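PDB 4MFZ: Dbv8 protein from Nonomuraea, which probably transfers long aliphatic acyl chains from acyl-CoA to the amino group of a glycopeptide antibiotic precursor, as a GNAT-type N-acyltransferase. Local coordinates for residues Ser25-Leu30 with Ala38-Leu43; His100-His105 with Val111-Gly116; Ala141-His146 with Ala154-Thr159. One frame throughout, in Å; residues are numbered along the deposited sequence.

Contact 1 (Ser25-Leu30 with Ala38-Leu43); sequences SVRRQL and AWLSRL
R27 has its NE held by a hydrogen bond to the carbonyl O of L32, in the turn that follows, while the root of the same side chain rests on L40. The motif is a helix-loop-helix: the short helix 23-29 and helix 37-46 come together where the CA atoms of R27 and L40 are 7.7 Å apart. Arginine suits this border because its chain has two characters. It starts out with CG anti to the backbone N (chi1 -170°) and stays extended to NE, so the methylenes pass L40 at about a right angle and the charged end leads on toward L32 O. L40 fills the middle of the gap, and its two methyls divide the work. CD1 takes the arginine, whereas CD2 faces CG1 of V26 at 4.4 Å, a loose apolar approach. Leucine and valine fit here because both are buried against helix 89-104, where V26 meets W93 and L40 meets L94. The interface between the two segments is small, about 101 Å² in all, and helix 89-104 adds apolar contacts of its own through those two residues. In the flanking loops, M21 touches V26 and E34 touches R27. The closest approach between the two segments is that of R27 CB to L40 CD1, at 3.7 Å.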
loop_
_atom_site.group_PDB
_atom_site.type_symbol
_atom_site.label_atom_id
_atom_site.label_comp_id
_atom_site.label_asym_id
_atom_site.label_seq_id
_atom_site.Cartn_x
_atom_site.Cartn_y
_atom_site.Cartn_z
ATOM N N SER A 25 9.008 28.026 -3.063
ATOM C CA SER A 25 8.632 28.341 -1.704
ATOM C C SER A 25 7.995 27.142 -0.999
ATOM O O SER A 25 8.174 26.985 0.198
ATOM C CB SER A 25 7.717 29.556 -1.641
ATOM O OG SER A 25 6.496 29.326 -2.328
ATOM N N VAL A 26 7.281 26.285 -1.733
ATOM C CA VAL A 26 6.731 25.070 -1.119
ATOM C C VAL A 26 7.848 24.133 -0.696
ATOM O O VAL A 26 7.800 23.604 0.419
ATOM C CB VAL A 26 5.715 24.325 -2.016
ATOM C CG1 VAL A 26 5.429 22.928 -1.444
ATOM C CG2 VAL A 26 4.434 25.127 -2.133
ATOM N N ARG A 27 8.859 23.935 -1.548
ATOM C CA ARG A 27 10.066 23.202 -1.133
ATOM C C ARG A 27 10.659 23.745 0.176
ATOM O O ARG A 27 10.943 22.982 1.123
ATOM C CB ARG A 27 11.154 23.202 -2.212
ATOM C CG ARG A 27 12.288 22.258 -1.878
ATOM C CD ARG A 27 13.530 22.359 -2.755
ATOM N NE ARG A 27 14.664 21.789 -2.011
ATOM C CZ ARG A 27 15.952 21.977 -2.300
ATOM N NH1 ARG A 27 16.307 22.712 -3.339
ATOM N NH2 ARG A 27 16.890 21.434 -1.533
ATOM N N ARG A 28 10.843 25.062 0.221
ATOM C CA ARG A 28 11.480 25.704 1.353
ATOM C C ARG A 28 10.660 25.580 2.647
ATOM O O ARG A 28 11.213 25.242 3.688
ATOM C CB ARG A 28 11.774 27.166 1.030
ATOM C CG ARG A 28 12.503 27.899 2.148
ATOM C CD ARG A 28 13.057 29.247 1.680
ATOM N NE ARG A 28 11.997 30.035 1.066
ATOM C CZ ARG A 28 11.923 30.291 -0.237
ATOM N NH1 ARG A 28 12.876 29.837 -1.055
ATOM N NH2 ARG A 28 10.906 31.013 -0.716
ATOM N N GLN A 29 9.354 25.834 2.577
ATOM C CA GLN A 29 8.519 25.816 3.780
ATOM C C GLN A 29 8.282 24.425 4.358
ATOM O O GLN A 29 8.184 24.285 5.571
ATOM C CB GLN A 29 7.209 26.552 3.547
ATOM C CG GLN A 29 7.494 28.010 3.250
ATOM C CD GLN A 29 6.270 28.874 3.268
ATOM O OE1 GLN A 29 6.188 29.849 2.514
ATOM N NE2 GLN A 29 5.314 28.547 4.138
ATOM N N LEU A 30 8.225 23.412 3.490
ATOM C CA LEU A 30 7.924 22.050 3.932
ATOM C C LEU A 30 9.200 21.252 4.203
ATOM O O LEU A 30 9.140 20.075 4.533
ATOM C CB LEU A 30 7.003 21.335 2.922
ATOM C CG LEU A 30 5.645 21.973 2.597
ATOM C CD1 LEU A 30 4.878 21.140 1.573
ATOM C CD2 LEU A 30 4.763 22.179 3.827
ATOM N N ALA A 38 11.716 17.437 -9.006
ATOM C CA ALA A 38 11.021 17.015 -10.217
ATOM C C ALA A 38 9.551 16.759 -9.919
ATOM O O ALA A 38 8.693 17.105 -10.694
ATOM C CB ALA A 38 11.686 15.787 -10.816
ATOM N N TRP A 39 9.242 16.182 -8.761
ATOM C CA TRP A 39 7.832 15.983 -8.433
ATOM C C TRP A 39 7.143 17.313 -8.235
ATOM O O TRP A 39 6.073 17.523 -8.764
ATOM C CB TRP A 39 7.684 15.094 -7.215
ATOM C CG TRP A 39 6.254 14.851 -6.793
ATOM C CD1 TRP A 39 5.217 14.275 -7.547
ATOM C CD2 TRP A 39 5.660 15.139 -5.475
ATOM N NE1 TRP A 39 4.066 14.194 -6.804
ATOM C CE2 TRP A 39 4.263 14.697 -5.548
ATOM C CE3 TRP A 39 6.133 15.707 -4.284
ATOM C CZ2 TRP A 39 3.397 14.823 -4.473
ATOM C CZ3 TRP A 39 5.240 15.833 -3.201
ATOM C CH2 TRP A 39 3.915 15.387 -3.294
ATOM N N LEU A 40 7.765 18.234 -7.498
ATOM C CA LEU A 40 7.186 19.584 -7.337
ATOM C C LEU A 40 6.985 20.315 -8.685
ATOM O O LEU A 40 5.987 21.002 -8.873
ATOM C CB LEU A 40 8.010 20.438 -6.373
ATOM C CG LEU A 40 8.199 19.878 -4.942
ATOM C CD1 LEU A 40 9.183 20.702 -4.112
ATOM C CD2 LEU A 40 6.889 19.760 -4.197
ATOM N N SER A 41 7.922 20.139 -9.611
ATOM C CA SER A 41 7.799 20.725 -10.945
ATOM C C SER A 41 6.547 20.202 -11.675
ATOM O O SER A 41 5.796 20.977 -12.267
ATOM C CB SER A 41 9.081 20.444 -11.752
ATOM O OG SER A 41 8.977 20.961 -13.065
ATOM N N ARG A 42 6.319 18.893 -11.595
ATOM C CA ARG A 42 5.116 18.261 -12.127
ATOM C C ARG A 42 3.822 18.855 -11.514
ATOM O O ARG A 42 2.875 19.260 -12.231
ATOM C CB ARG A 42 5.215 16.753 -11.842
ATOM C CG ARG A 42 4.771 15.811 -12.947
ATOM C CD ARG A 42 5.749 14.634 -13.193
ATOM N NE ARG A 42 6.008 13.771 -12.031
ATOM C CZ ARG A 42 7.214 13.535 -11.491
ATOM N NH1 ARG A 42 8.316 14.090 -12.000
ATOM N NH2 ARG A 42 7.333 12.724 -10.440
ATOM N N LEU A 43 3.788 18.929 -10.187
ATOM C CA LEU A 43 2.666 19.498 -9.476
ATOM C C LEU A 43 2.408 20.943 -9.883
ATOM O O LEU A 43 1.273 21.301 -10.155
ATOM C CB LEU A 43 2.926 19.444 -7.980
ATOM C CG LEU A 43 3.123 18.064 -7.314
ATOM C CD1 LEU A 43 2.797 18.192 -5.838
ATOM C CD2 LEU A 43 2.232 17.006 -7.908
#

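Contact 2 (His100-His105 with Val111-Gly116); sequences HELVRH and VKVRGG. With NA (sodium ion), chain C.
H105 carries its ring with CG anti to its own carbonyl carbon (chi1 -55°), and V111 meets it with CG1 set between backbone N and carbonyl carbon (chi1 59°), a crowded position that leaves CG2 anti to the nitrogen. Both methyls come from the same side, CG1 against CB and CG of H105 and CG2 farther out over the ring. CG1 of V111 presses on CB of H105 at 3.3 Å, a tight fit, while CG2 sits over one face of the imidazole in a CH-pi contact, 4.1 Å from the ring centroid and 17° off the normal. The opposite face is covered by CG of R104, so the ring lies between aliphatic groups, which, with the sodium bond, is likely to limit its rotation. NE2 of H105 binds the sodium ion at 2.2 Å. Four waters are the other ligands seen.

Farther along, V113 is the apolar counterpart of the helix. Its CG1 approaches CG of E101 at 3.9 Å and CD2 of L102 at 4.1 Å, and its CG2 reaches CD2 of the H105 ring. A branched residue suits this place because each methyl serves a different neighbour. E101 is extended along the valine, and its carboxylate ends near the carbonyl O of R114; since both are acceptors, they do not bond, and OE1 instead accepts a hydrogen bond from W39 NE1. L102 continues into the core against T186 and V189 of helix 182-192. The arrangement is that of a helix end over which the following loop folds back within the N-acyltransferase N-terminal domain, with a sodium ion bound by the histidine and four waters.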
loop_
_atom_site.group_PDB
_atom_site.type_symbol
_atom_site.label_atom_id
_atom_site.label_comp_id
_atom_site.label_asym_id
_atom_site.label_seq_id
_atom_site.Cartn_x
_atom_site.Cartn_y
_atom_site.Cartn_z
ATOM N N HIS A 100 -4.657 16.359 -7.854
ATOM C CA HIS A 100 -4.875 16.574 -9.267
ATOM C C HIS A 100 -4.150 15.534 -10.070
ATOM O O HIS A 100 -4.719 15.010 -11.011
ATOM C CB HIS A 100 -4.459 17.996 -9.690
ATOM C CG HIS A 100 -4.914 18.370 -11.083
ATOM N ND1 HIS A 100 -4.678 19.591 -11.626
ATOM C CD2 HIS A 100 -5.646 17.646 -12.037
ATOM C CE1 HIS A 100 -5.213 19.632 -12.871
ATOM N NE2 HIS A 100 -5.807 18.440 -13.112
ATOM N N GLU A 101 -2.897 15.235 -9.691
ATOM C CA GLU A 101 -2.049 14.240 -10.351
ATOM C C GLU A 101 -2.754 12.871 -10.357
ATOM O O GLU A 101 -2.699 12.169 -11.363
ATOM C CB GLU A 101 -0.664 14.149 -9.665
ATOM C CG GLU A 101 0.310 13.098 -10.212
ATOM C CD GLU A 101 1.698 13.070 -9.503
ATOM O OE1 GLU A 101 1.818 13.179 -8.237
ATOM O OE2 GLU A 101 2.705 12.904 -10.226
ATOM N N LEU A 102 -3.456 12.533 -9.270
ATOM C CA LEU A 102 -4.155 11.243 -9.146
ATOM C C LEU A 102 -5.442 11.148 -9.952
ATOM O O LEU A 102 -5.731 10.078 -10.473
ATOM C CB LEU A 102 -4.464 10.889 -7.659
ATOM C CG LEU A 102 -3.263 10.933 -6.721
ATOM C CD1 LEU A 102 -3.665 10.426 -5.340
ATOM C CD2 LEU A 102 -2.106 10.119 -7.269
ATOM N N VAL A 103 -6.216 12.227 -10.067
ATOM C CA VAL A 103 -7.425 12.151 -10.892
ATOM C C VAL A 103 -7.130 12.209 -12.390
ATOM O O VAL A 103 -7.883 11.677 -13.183
ATOM C CB VAL A 103 -8.524 13.179 -10.501
ATOM C CG1 VAL A 103 -8.748 13.168 -8.996
ATOM C CG2 VAL A 103 -8.203 14.572 -11.001
ATOM N N ARG A 104 -6.032 12.863 -12.755
ATOM C CA ARG A 104 -5.581 13.013 -14.144
ATOM C C ARG A 104 -5.263 11.687 -14.883
ATOM O O ARG A 104 -5.490 11.596 -16.087
ATOM C CB ARG A 104 -4.350 13.929 -14.148
ATOM C CG ARG A 104 -3.730 14.209 -15.501
ATOM C CD ARG A 104 -4.422 15.404 -16.132
ATOM N NE ARG A 104 -3.634 15.921 -17.240
ATOM C CZ ARG A 104 -3.611 15.368 -18.443
ATOM N NH1 ARG A 104 -4.342 14.280 -18.692
ATOM N NH2 ARG A 104 -2.853 15.903 -19.397
ATOM N N HIS A 105 -4.707 10.682 -14.194
ATOM C CA HIS A 105 -4.570 9.335 -14.775
ATOM C C HIS A 105 -5.281 8.272 -13.981
ATOM O O HIS A 105 -4.817 7.145 -13.863
ATOM C CB HIS A 105 -3.104 8.966 -15.008
ATOM C CG HIS A 105 -2.358 9.980 -15.845
ATOM N ND1 HIS A 105 -2.714 10.274 -17.115
ATOM C CD2 HIS A 105 -1.297 10.811 -15.533
ATOM C CE1 HIS A 105 -1.907 11.227 -17.597
ATOM N NE2 HIS A 105 -1.037 11.561 -16.628
ATOM N N VAL A 111 0.190 4.188 -17.338
ATOM C CA VAL A 111 1.000 5.346 -16.953
ATOM C C VAL A 111 1.527 5.125 -15.533
ATOM O O VAL A 111 0.774 4.766 -14.622
ATOM C CB VAL A 111 0.231 6.702 -17.126
ATOM C CG1 VAL A 111 -1.028 6.750 -16.297
ATOM C CG2 VAL A 111 1.093 7.903 -16.751
ATOM N N LYS A 112 2.820 5.309 -15.338
ATOM C CA LYS A 112 3.369 5.211 -13.995
ATOM C C LYS A 112 3.092 6.509 -13.271
ATOM O O LYS A 112 3.384 7.582 -13.792
ATOM C CB LYS A 112 4.860 4.923 -14.020
ATOM C CG LYS A 112 5.189 3.479 -14.342
ATOM C CD LYS A 112 6.680 3.214 -14.171
ATOM C CE LYS A 112 6.954 1.731 -13.963
ATOM N NZ LYS A 112 8.398 1.486 -13.681
ATOM N N VAL A 113 2.477 6.419 -12.094
ATOM C CA VAL A 113 2.293 7.609 -11.256
ATOM C C VAL A 113 2.904 7.347 -9.886
ATOM O O VAL A 113 2.337 6.636 -9.046
ATOM C CB VAL A 113 0.811 8.057 -11.148
ATOM C CG1 VAL A 113 0.668 9.217 -10.182
ATOM C CG2 VAL A 113 0.258 8.441 -12.504
ATOM N N ARG A 114 4.088 7.891 -9.677
ATOM C CA ARG A 114 4.642 7.970 -8.341
ATOM C C ARG A 114 3.914 9.122 -7.643
ATOM O O ARG A 114 3.876 10.265 -8.156
ATOM C CB ARG A 114 6.155 8.245 -8.377
ATOM C CG ARG A 114 6.898 7.887 -7.085
ATOM C CD ARG A 114 7.038 6.380 -6.916
ATOM N NE ARG A 114 7.507 6.018 -5.580
ATOM C CZ ARG A 114 7.727 4.769 -5.160
ATOM N NH1 ARG A 114 7.516 3.732 -5.973
ATOM N NH2 ARG A 114 8.159 4.549 -3.916
ATOM N N GLY A 115 3.326 8.820 -6.491
ATOM C CA GLY A 115 2.769 9.876 -5.638
ATOM C C GLY A 115 3.954 10.626 -5.060
ATOM O O GLY A 115 5.096 10.475 -5.521
ATOM N N GLY A 116 3.733 11.423 -4.036
ATOM C CA GLY A 116 4.902 12.039 -3.418
ATOM C C GLY A 116 5.677 11.083 -2.532
ATOM O O GLY A 116 5.248 9.933 -2.325
HETATM NA NA NA C . 0.686 12.948 -16.769
HETATM O O HOH W 1 1.651 14.684 -18.409
HETATM O O HOH W 2 1.697 11.875 -15.068
HETATM O O HOH W 3 0.331 14.512 -15.256
HETATM O O HOH W 4 2.421 11.707 -17.528
#

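Contact 3 (Ala141-His146 with Ala154-Thr159); sequences ALRRFH and ATTWET
H146 and T156 form the tight part of this helix pair, while R143 and W157 make its looser, partly exposed flank. The segment axes approach only to 11.2 Å and run roughly antiparallel, at 143°, and the long H146 reaches across to the short T156. Its ND1 shares a hydrogen bond of 2.7 Å with T156 OG1; the angle of 162° makes it nearly straight, and the hydroxyl lies at the imidazole edge, near the ring plane. OG1 of T156 stands anti to its carbonyl carbon, which turns the hydroxyl to the histidine and leaves CG2 for R143. CD1 of L142 lies 3.7 Å above the centre of one imidazole face and so helps to keep the ring in place, while I151 of the connecting loop touches both H146 and T156. Threonine suits the site because one small residue supplies a hydroxyl for the ring and a methyl for the arginine.

On the flank, R143 bends at chi3 and brings its guanidinium to the edge of the indole. NE1 of W157 sits over one face of the guanidinium, but the planes are 74° apart. The shortest approach, R143 NH2 to W157 NE1 at 3.5 Å, joins two donors and is no hydrogen bond. E153 resolves it: its OE2 receives a salt bridge from NH2 and a hydrogen bond from NE1, which accounts for two donors lying side by side. The chemistry thus differs across the interface: in the buried part H146 ND1 and the T156 hydroxyl pair directly, and either could donate, whereas on the flank arginine and tryptophan are coupled through one shared carboxylate oxygen.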
loop_
_atom_site.group_PDB
_atom_site.type_symbol
_atom_site.label_atom_id
_atom_site.label_comp_id
_atom_site.label_asym_id
_atom_site.label_seq_id
_atom_site.Cartn_x
_atom_site.Cartn_y
_atom_site.Cartn_z
ATOM N N ALA A 141 -13.559 11.033 -6.588
ATOM C CA ALA A 141 -13.085 10.614 -7.913
ATOM C C ALA A 141 -12.915 9.097 -7.984
ATOM O O ALA A 141 -13.293 8.459 -8.950
ATOM C CB ALA A 141 -11.743 11.278 -8.222
ATOM N N LEU A 142 -12.292 8.523 -6.964
ATOM C CA LEU A 142 -12.049 7.088 -6.971
ATOM C C LEU A 142 -13.381 6.338 -7.106
ATOM O O LEU A 142 -13.516 5.405 -7.911
ATOM C CB LEU A 142 -11.313 6.662 -5.667
ATOM C CG LEU A 142 -10.994 5.181 -5.489
ATOM C CD1 LEU A 142 -12.228 4.443 -4.986
ATOM C CD2 LEU A 142 -10.527 4.573 -6.796
ATOM N N ARG A 143 -14.338 6.741 -6.290
ATOM C CA ARG A 143 -15.661 6.163 -6.271
ATOM C C ARG A 143 -16.407 6.399 -7.559
ATOM O O ARG A 143 -17.073 5.489 -8.037
ATOM C CB ARG A 143 -16.437 6.639 -5.049
ATOM C CG ARG A 143 -16.007 5.818 -3.831
ATOM C CD ARG A 143 -16.234 6.507 -2.499
ATOM N NE ARG A 143 -17.517 6.246 -1.830
ATOM C CZ ARG A 143 -18.407 5.285 -2.120
ATOM N NH1 ARG A 143 -18.215 4.404 -3.115
ATOM N NH2 ARG A 143 -19.529 5.212 -1.390
ATOM N N ARG A 144 -16.265 7.587 -8.159
ATOM C CA ARG A 144 -16.811 7.759 -9.502
ATOM C C ARG A 144 -16.215 6.759 -10.496
ATOM O O ARG A 144 -16.952 6.154 -11.280
ATOM C CB ARG A 144 -16.673 9.194 -10.004
ATOM C CG ARG A 144 -17.682 10.134 -9.366
ATOM C CD ARG A 144 -17.668 11.505 -10.036
ATOM N NE ARG A 144 -16.376 12.181 -9.982
ATOM C CZ ARG A 144 -15.984 13.011 -9.021
ATOM N NH1 ARG A 144 -16.769 13.278 -7.978
ATOM N NH2 ARG A 144 -14.780 13.567 -9.101
ATOM N N PHE A 145 -14.900 6.553 -10.461
ATOM C CA PHE A 145 -14.258 5.547 -11.340
ATOM C C PHE A 145 -14.776 4.101 -11.105
ATOM O O PHE A 145 -15.108 3.385 -12.045
ATOM C CB PHE A 145 -12.726 5.575 -11.217
ATOM C CG PHE A 145 -12.038 4.577 -12.119
ATOM C CD1 PHE A 145 -12.126 4.700 -13.515
ATOM C CD2 PHE A 145 -11.330 3.504 -11.587
ATOM C CE1 PHE A 145 -11.534 3.768 -14.364
ATOM C CE2 PHE A 145 -10.719 2.578 -12.432
ATOM C CZ PHE A 145 -10.824 2.703 -13.823
ATOM N N HIS A 146 -14.819 3.687 -9.845
ATOM C CA HIS A 146 -15.402 2.407 -9.469
ATOM C C HIS A 146 -16.806 2.239 -10.024
ATOM O O HIS A 146 -17.067 1.224 -10.659
ATOM C CB HIS A 146 -15.360 2.223 -7.952
ATOM C CG HIS A 146 -14.018 1.736 -7.410
ATOM N ND1 HIS A 146 -13.904 1.151 -6.192
ATOM C CD2 HIS A 146 -12.727 1.741 -7.967
ATOM C CE1 HIS A 146 -12.615 0.832 -5.963
ATOM N NE2 HIS A 146 -11.888 1.204 -7.042
ATOM N N ALA A 154 -19.491 -3.237 -1.834
ATOM C CA ALA A 154 -18.714 -3.980 -0.851
ATOM C C ALA A 154 -17.224 -4.105 -1.215
ATOM O O ALA A 154 -16.364 -3.998 -0.330
ATOM C CB ALA A 154 -19.303 -5.371 -0.639
ATOM N N THR A 155 -16.914 -4.355 -2.481
ATOM C CA THR A 155 -15.504 -4.494 -2.819
ATOM C C THR A 155 -14.762 -3.149 -2.796
ATOM O O THR A 155 -13.618 -3.092 -2.373
ATOM C CB THR A 155 -15.221 -5.434 -4.028
ATOM O OG1 THR A 155 -14.622 -4.740 -5.125
ATOM C CG2 THR A 155 -16.461 -6.222 -4.421
ATOM N N THR A 156 -15.445 -2.066 -3.159
ATOM C CA THR A 156 -14.893 -0.715 -2.962
ATOM C C THR A 156 -14.546 -0.508 -1.466
ATOM O O THR A 156 -13.400 -0.168 -1.141
ATOM C CB THR A 156 -15.880 0.368 -3.414
ATOM O OG1 THR A 156 -16.060 0.295 -4.835
ATOM C CG2 THR A 156 -15.396 1.753 -3.013
ATOM N N TRP A 157 -15.515 -0.722 -0.565
ATOM C CA TRP A 157 -15.253 -0.518 0.886
ATOM C C TRP A 157 -14.180 -1.366 1.493
ATOM O O TRP A 157 -13.375 -0.856 2.272
ATOM C CB TRP A 157 -16.534 -0.417 1.738
ATOM C CG TRP A 157 -17.140 0.947 1.477
ATOM C CD1 TRP A 157 -18.214 1.254 0.655
ATOM C CD2 TRP A 157 -16.641 2.260 1.957
ATOM N NE1 TRP A 157 -18.429 2.617 0.612
ATOM C CE2 TRP A 157 -17.518 3.274 1.367
ATOM C CE3 TRP A 157 -15.603 2.667 2.786
ATOM C CZ2 TRP A 157 -17.352 4.627 1.613
ATOM C CZ3 TRP A 157 -15.434 4.035 3.021
ATOM C CH2 TRP A 157 -16.299 4.989 2.454
ATOM N N GLU A 158 -14.135 -2.645 1.126
ATOM C CA GLU A 158 -13.081 -3.557 1.564
ATOM C C GLU A 158 -11.709 -3.167 0.985
ATOM O O GLU A 158 -10.671 -3.331 1.629
ATOM C CB GLU A 158 -13.443 -4.995 1.169
ATOM C CG GLU A 158 -12.399 -6.038 1.544
ATOM C CD GLU A 158 -13.014 -7.326 2.078
ATOM O OE1 GLU A 158 -14.059 -7.235 2.768
ATOM O OE2 GLU A 158 -12.469 -8.425 1.795
ATOM N N THR A 159 -11.700 -2.688 -0.250
ATOM C CA THR A 159 -10.456 -2.208 -0.852
ATOM C C THR A 159 -9.924 -0.969 -0.120
ATOM O O THR A 159 -8.743 -0.890 0.205
ATOM C CB THR A 159 -10.704 -1.888 -2.320
ATOM O OG1 THR A 159 -11.061 -3.103 -2.984
ATOM C CG2 THR A 159 -9.474 -1.279 -2.991
#

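How the contacts relate
The three contacts follow one another along the chain, and contact 2 is the middle piece. The E101-W39 bond ties it to contact 1, and W39 CZ2 also packs on G116 CA at 3.3 Å; the centres are 16 Å apart. Toward contact 3, whose centre lies 17 Å from that of contact 2, the join is apolar, V103 CG1 to A141 CB at 3.6 Å. Contacts 1 and 3 do not meet, their nearest atoms being about 15 Å apart. None contributes residues to the decanoyl-CoA pocket, which is built from later residues, between 198 and 316; all three belong to the helical part that precedes it.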